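Local atomic coordinates of lectin (Trichosanthes anguina, PDB entry 4HR6), a protein that binds galactosides through its beta-trefoil lectin domains and is a nontoxic three-chain homologue of type II ribosome-inactivating proteins. Residues I138-A152 / L161-L175. Residues are numbered along the deposited sequence; the frame is centred on the assembly and turned at random.
Sequences IIGSIVGLDDMCLEA and LEECVPNKREQSWAL
Glu-151 OE1 is gripped by two donors: Gln-171 NE2, 3.0 Å away, meets its anti lone pair, while Lys-168 NZ, at 3.2 Å, approaches from above the carboxylate plane in a salt bridge. The glutamate reaches them because CG stands anti to the backbone N (chi1 -164°) and the chain runs on extended. The Gln-171 amide is held at both ends, NE2 also donating to Glu-163 O and OE1 accepting from Val-165 N, the first residue of the type II turn Val-165 to Lys-168. Beside it, Cys-149 SG and Cys-164 SG form a disulfide.

Trp-173 NE1 donates to Leu-150 O at 3.1 Å; the oxygen lies in the indole plane, yet the donor stands 57° out of the carbonyl plane. Ile-142 CD1 sits over one face at the pyrrole side, 4.1 Å from Trp-173 CG, and Ala-152 CB touches CH2. A water links Leu-150 O to Ile-142 N and Gln-171 O. Gly-140 pairs with Trp-173 in the four-stranded sheet and Cys-149 with Glu-162 in the hairpin; the indole bond and a straight Ala-152 N to Glu-170 O bond (3.0 Å) link the two. Leu-161 CD2 packs on the Cys-149/Leu-150 peptide and Leu-150 CD2.

Gln-171 to Trp-173 form the Gln-X-Trp motif of ricin-type lectins, consistent with one trefoil subdomain. The two donors probably favour the Glu-151 carboxylate against the nearby acids Glu-162 and Glu-170.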
loop_
_atom_site.group_PDB
_atom_site.type_symbol
_atom_site.label_atom_id
_atom_site.label_comp_id
_atom_site.label_asym_id
_atom_site.label_seq_id
_atom_site.Cartn_x
_atom_site.Cartn_y
_atom_site.Cartn_z
ATOM N N ILE C 138 3.650 0.253 -12.246
ATOM C CA ILE C 138 3.802 -0.811 -11.262
ATOM C C ILE C 138 3.171 -2.082 -11.818
ATOM O O ILE C 138 1.957 -2.133 -12.019
ATOM C CB ILE C 138 3.070 -0.481 -9.929
ATOM C CG1 ILE C 138 3.520 0.863 -9.348
ATOM C CG2 ILE C 138 3.267 -1.612 -8.922
ATOM C CD1 ILE C 138 5.005 0.968 -9.136
ATOM N N ILE C 139 3.984 -3.109 -12.032
ATOM C CA ILE C 139 3.501 -4.391 -12.530
ATOM C C ILE C 139 3.081 -5.318 -11.407
ATOM O O ILE C 139 3.842 -5.545 -10.469
ATOM C CB ILE C 139 4.606 -5.169 -13.295
ATOM C CG1 ILE C 139 5.271 -4.311 -14.381
ATOM C CG2 ILE C 139 4.050 -6.476 -13.862
ATOM C CD1 ILE C 139 4.310 -3.649 -15.329
ATOM N N GLY C 140 1.909 -5.925 -11.531
ATOM C CA GLY C 140 1.562 -7.027 -10.649
ATOM C C GLY C 140 0.286 -7.753 -11.005
ATOM O O GLY C 140 -0.353 -7.453 -12.024
ATOM N N SER C 141 -0.062 -8.737 -10.177
ATOM C CA SER C 141 -1.359 -9.403 -10.260
ATOM C C SER C 141 -2.306 -8.694 -9.347
ATOM O O SER C 141 -1.882 -8.028 -8.401
ATOM C CB SER C 141 -1.262 -10.863 -9.821
ATOM O OG SER C 141 -0.259 -11.530 -10.555
ATOM N N ILE C 142 -3.595 -8.820 -9.639
ATOM C CA ILE C 142 -4.621 -8.256 -8.801
ATOM C C ILE C 142 -5.448 -9.410 -8.271
ATOM O O ILE C 142 -6.062 -10.149 -9.056
ATOM C CB ILE C 142 -5.504 -7.277 -9.569
ATOM C CG1 ILE C 142 -4.649 -6.163 -10.149
ATOM C CG2 ILE C 142 -6.573 -6.717 -8.655
ATOM C CD1 ILE C 142 -5.395 -5.247 -11.103
ATOM N N VAL C 143 -5.463 -9.553 -6.938
ATOM C CA VAL C 143 -6.022 -10.718 -6.273
ATOM C C VAL C 143 -7.304 -10.315 -5.577
ATOM O O VAL C 143 -7.343 -9.323 -4.887
ATOM C CB VAL C 143 -5.019 -11.315 -5.257
ATOM C CG1 VAL C 143 -5.557 -12.602 -4.639
ATOM C CG2 VAL C 143 -3.682 -11.589 -5.931
ATOM N N GLY C 144 -8.360 -11.092 -5.781
ATOM C CA GLY C 144 -9.660 -10.807 -5.212
ATOM C C GLY C 144 -10.049 -11.963 -4.330
ATOM O O GLY C 144 -9.185 -12.754 -3.913
ATOM N N LEU C 145 -11.341 -12.075 -4.036
ATOM C CA LEU C 145 -11.768 -13.044 -3.045
ATOM C C LEU C 145 -11.469 -14.472 -3.489
ATOM O O LEU C 145 -11.276 -14.756 -4.680
ATOM C CB LEU C 145 -13.233 -12.869 -2.650
ATOM C CG LEU C 145 -14.295 -13.616 -3.431
ATOM C CD1 LEU C 145 -15.634 -13.446 -2.723
ATOM C CD2 LEU C 145 -14.319 -13.115 -4.868
ATOM N N ASP C 146 -11.361 -15.343 -2.491
ATOM C CA ASP C 146 -11.013 -16.742 -2.685
ATOM C C ASP C 146 -9.619 -16.863 -3.262
ATOM O O ASP C 146 -9.263 -17.893 -3.832
ATOM C CB ASP C 146 -12.054 -17.432 -3.595
ATOM C CG ASP C 146 -12.368 -18.860 -3.161
ATOM O OD1 ASP C 146 -12.107 -19.209 -1.985
ATOM O OD2 ASP C 146 -12.894 -19.634 -3.992
ATOM N N ASP C 147 -8.819 -15.815 -3.103
ATOM C CA ASP C 147 -7.452 -15.784 -3.632
ATOM C C ASP C 147 -7.339 -16.038 -5.121
ATOM O O ASP C 147 -6.342 -16.604 -5.596
ATOM C CB ASP C 147 -6.583 -16.772 -2.870
ATOM C CG ASP C 147 -6.687 -16.572 -1.404
ATOM O OD1 ASP C 147 -6.260 -15.490 -0.952
ATOM O OD2 ASP C 147 -7.230 -17.461 -0.728
ATOM N N MET C 148 -8.332 -15.570 -5.862
ATOM C CA MET C 148 -8.308 -15.686 -7.313
ATOM C C MET C 148 -7.806 -14.402 -7.958
ATOM O O MET C 148 -7.925 -13.331 -7.369
ATOM C CB MET C 148 -9.692 -16.049 -7.802
ATOM C CG MET C 148 -10.049 -17.469 -7.417
ATOM S SD MET C 148 -11.639 -17.963 -8.064
ATOM C CE MET C 148 -11.181 -18.440 -9.730
ATOM N N CYS C 149 -7.244 -14.535 -9.161
ATOM C CA CYS C 149 -6.555 -13.461 -9.879
ATOM C C CYS C 149 -7.384 -12.925 -11.060
ATOM O O CYS C 149 -7.972 -13.711 -11.812
ATOM C CB CYS C 149 -5.237 -13.986 -10.446
ATOM S SG CYS C 149 -3.840 -14.151 -9.293
ATOM N N LEU C 150 -7.402 -11.601 -11.241
ATOM C CA LEU C 150 -7.987 -10.984 -12.436
ATOM C C LEU C 150 -7.246 -11.428 -13.676
ATOM O O LEU C 150 -6.025 -11.306 -13.762
ATOM C CB LEU C 150 -7.919 -9.459 -12.403
ATOM C CG LEU C 150 -9.058 -8.649 -11.805
ATOM C CD1 LEU C 150 -8.788 -7.195 -12.152
ATOM C CD2 LEU C 150 -10.428 -9.056 -12.313
ATOM N N GLU C 151 -8.002 -11.934 -14.650
ATOM C CA GLU C 151 -7.426 -12.352 -15.916
ATOM C C GLU C 151 -8.054 -11.607 -17.114
ATOM O O GLU C 151 -9.268 -11.350 -17.155
ATOM C CB GLU C 151 -7.576 -13.859 -16.079
ATOM C CG GLU C 151 -6.674 -14.432 -17.155
ATOM C CD GLU C 151 -6.719 -15.938 -17.190
ATOM O OE1 GLU C 151 -6.237 -16.564 -16.227
ATOM O OE2 GLU C 151 -7.244 -16.491 -18.174
ATOM N N ALA C 152 -7.200 -11.234 -18.059
ATOM C CA ALA C 152 -7.637 -10.682 -19.337
ATOM C C ALA C 152 -8.002 -11.871 -20.226
ATOM O O ALA C 152 -7.119 -12.649 -20.613
ATOM C CB ALA C 152 -6.529 -9.857 -19.986
ATOM N N LEU C 161 -12.293 -13.299 -12.843
ATOM C CA LEU C 161 -11.428 -14.036 -11.929
ATOM C C LEU C 161 -11.191 -15.487 -12.335
ATOM O O LEU C 161 -12.124 -16.251 -12.593
ATOM C CB LEU C 161 -11.998 -13.957 -10.514
ATOM C CG LEU C 161 -11.956 -12.535 -9.952
ATOM C CD1 LEU C 161 -12.799 -12.423 -8.691
ATOM C CD2 LEU C 161 -10.520 -12.123 -9.701
ATOM N N GLU C 162 -9.917 -15.840 -12.409
ATOM C CA GLU C 162 -9.480 -17.195 -12.646
ATOM C C GLU C 162 -8.528 -17.563 -11.509
ATOM O O GLU C 162 -8.144 -16.707 -10.713
ATOM C CB GLU C 162 -8.772 -17.271 -13.997
ATOM C CG GLU C 162 -9.721 -17.105 -15.185
ATOM C CD GLU C 162 -10.659 -18.299 -15.372
ATOM O OE1 GLU C 162 -11.833 -18.092 -15.755
ATOM O OE2 GLU C 162 -10.229 -19.445 -15.123
ATOM N N GLU C 163 -8.175 -18.840 -11.427
ATOM C CA GLU C 163 -7.199 -19.310 -10.475
ATOM C C GLU C 163 -5.853 -18.718 -10.857
ATOM O O GLU C 163 -5.462 -18.757 -12.027
ATOM C CB GLU C 163 -7.111 -20.841 -10.497
ATOM C CG GLU C 163 -6.725 -21.467 -9.165
ATOM C CD GLU C 163 -7.875 -21.500 -8.166
ATOM O OE1 GLU C 163 -7.664 -21.103 -6.999
ATOM O OE2 GLU C 163 -8.992 -21.919 -8.541
ATOM N N CYS C 164 -5.137 -18.195 -9.867
ATOM C CA CYS C 164 -3.820 -17.620 -10.098
ATOM C C CYS C 164 -2.843 -18.657 -10.584
ATOM O O CYS C 164 -2.812 -19.767 -10.063
ATOM C CB CYS C 164 -3.265 -17.001 -8.812
ATOM S SG CYS C 164 -4.327 -15.726 -8.140
ATOM N N VAL C 165 -2.030 -18.277 -11.566
ATOM C CA VAL C 165 -0.992 -19.144 -12.101
ATOM C C VAL C 165 0.255 -18.288 -12.305
ATOM O O VAL C 165 0.268 -17.413 -13.173
ATOM C CB VAL C 165 -1.403 -19.786 -13.445
ATOM C CG1 VAL C 165 -0.381 -20.839 -13.858
ATOM C CG2 VAL C 165 -2.800 -20.388 -13.361
ATOM N N PRO C 166 1.304 -18.521 -11.499
ATOM C CA PRO C 166 2.461 -17.627 -11.578
ATOM C C PRO C 166 3.019 -17.540 -12.992
ATOM O O PRO C 166 3.064 -18.546 -13.702
ATOM C CB PRO C 166 3.485 -18.270 -10.626
ATOM C CG PRO C 166 3.002 -19.660 -10.385
ATOM C CD PRO C 166 1.510 -19.613 -10.531
ATOM N N ASN C 167 3.413 -16.335 -13.392
ATOM C CA ASN C 167 3.968 -16.078 -14.720
ATOM C C ASN C 167 2.981 -16.227 -15.886
ATOM O O ASN C 167 3.406 -16.232 -17.038
ATOM C CB ASN C 167 5.204 -16.958 -14.985
ATOM C CG ASN C 167 6.276 -16.805 -13.921
ATOM O OD1 ASN C 167 6.426 -15.736 -13.323
ATOM N ND2 ASN C 167 7.038 -17.876 -13.686
ATOM N N LYS C 168 1.683 -16.353 -15.610
ATOM C CA LYS C 168 0.688 -16.349 -16.680
ATOM C C LYS C 168 0.500 -14.907 -17.165
ATOM O O LYS C 168 0.155 -14.012 -16.383
ATOM C CB LYS C 168 -0.649 -16.940 -16.234
ATOM C CG LYS C 168 -1.570 -17.211 -17.414
ATOM C CD LYS C 168 -2.921 -17.755 -17.000
ATOM C CE LYS C 168 -3.778 -18.060 -18.220
ATOM N NZ LYS C 168 -4.918 -18.947 -17.858
ATOM N N ARG C 169 0.728 -14.707 -18.461
ATOM C CA ARG C 169 0.849 -13.373 -19.049
ATOM C C ARG C 169 -0.445 -12.590 -18.943
ATOM O O ARG C 169 -0.423 -11.384 -18.743
ATOM C CB ARG C 169 1.291 -13.477 -20.517
ATOM C CG ARG C 169 2.658 -14.127 -20.721
ATOM C CD ARG C 169 3.789 -13.110 -20.824
ATOM N NE ARG C 169 3.705 -12.065 -19.801
ATOM C CZ ARG C 169 4.398 -10.925 -19.821
ATOM N NH1 ARG C 169 5.264 -10.670 -20.799
ATOM N NH2 ARG C 169 4.233 -10.037 -18.847
ATOM N N GLU C 170 -1.563 -13.296 -19.026
ATOM C CA GLU C 170 -2.892 -12.674 -19.036
ATOM C C GLU C 170 -3.310 -12.167 -17.663
ATOM O O GLU C 170 -4.300 -11.449 -17.545
ATOM C CB GLU C 170 -3.959 -13.677 -19.512
ATOM C CG GLU C 170 -3.853 -14.125 -20.968
ATOM C CD GLU C 170 -2.745 -15.129 -21.222
ATOM O OE1 GLU C 170 -2.414 -15.916 -20.312
ATOM O OE2 GLU C 170 -2.197 -15.130 -22.341
ATOM N N GLN C 171 -2.579 -12.590 -16.633
ATOM C CA GLN C 171 -2.841 -12.215 -15.243
ATOM C C GLN C 171 -1.946 -11.064 -14.762
ATOM O O GLN C 171 -1.990 -10.696 -13.588
ATOM C CB GLN C 171 -2.691 -13.449 -14.337
ATOM C CG GLN C 171 -3.757 -14.507 -14.620
ATOM C CD GLN C 171 -3.843 -15.595 -13.565
ATOM O OE1 GLN C 171 -2.912 -15.796 -12.787
ATOM N NE2 GLN C 171 -4.972 -16.313 -13.540
ATOM N N SER C 172 -1.168 -10.482 -15.675
ATOM C CA SER C 172 -0.237 -9.414 -15.337
ATOM C C SER C 172 -0.735 -8.059 -15.838
ATOM O O SER C 172 -1.064 -7.888 -17.028
ATOM C CB SER C 172 1.157 -9.728 -15.876
ATOM O OG SER C 172 2.034 -8.633 -15.668
ATOM N N TRP C 173 -0.791 -7.109 -14.907
ATOM C CA TRP C 173 -1.362 -5.785 -15.126
ATOM C C TRP C 173 -0.338 -4.708 -14.827
ATOM O O TRP C 173 0.553 -4.883 -13.973
ATOM C CB TRP C 173 -2.583 -5.599 -14.239
ATOM C CG TRP C 173 -3.608 -6.660 -14.476
ATOM C CD1 TRP C 173 -3.745 -7.834 -13.805
ATOM C CD2 TRP C 173 -4.614 -6.656 -15.492
ATOM N NE1 TRP C 173 -4.791 -8.563 -14.324
ATOM C CE2 TRP C 173 -5.341 -7.861 -15.366
ATOM C CE3 TRP C 173 -4.974 -5.750 -16.497
ATOM C CZ2 TRP C 173 -6.411 -8.182 -16.209
ATOM C CZ3 TRP C 173 -6.042 -6.064 -17.328
ATOM C CH2 TRP C 173 -6.746 -7.272 -17.181
ATOM N N ALA C 174 -0.464 -3.592 -15.534
ATOM C CA ALA C 174 0.440 -2.481 -15.375
ATOM C C ALA C 174 -0.349 -1.277 -14.911
ATOM O O ALA C 174 -1.294 -0.851 -15.581
ATOM C CB ALA C 174 1.147 -2.191 -16.678
ATOM N N LEU C 175 0.039 -0.749 -13.746
ATOM C CA LEU C 175 -0.615 0.410 -13.147
ATOM C C LEU C 175 0.145 1.692 -13.513
ATOM O O LEU C 175 1.304 1.876 -13.141
ATOM C CB LEU C 175 -0.696 0.252 -11.636
ATOM C CG LEU C 175 -1.728 -0.729 -11.067
ATOM C CD1 LEU C 175 -1.681 -2.098 -11.736
ATOM C CD2 LEU C 175 -1.499 -0.876 -9.572
HETATM O O HOH W 1 -3.937 -10.745 -11.889
HETATM O O HOH W 2 -5.883 -18.960 -6.966
#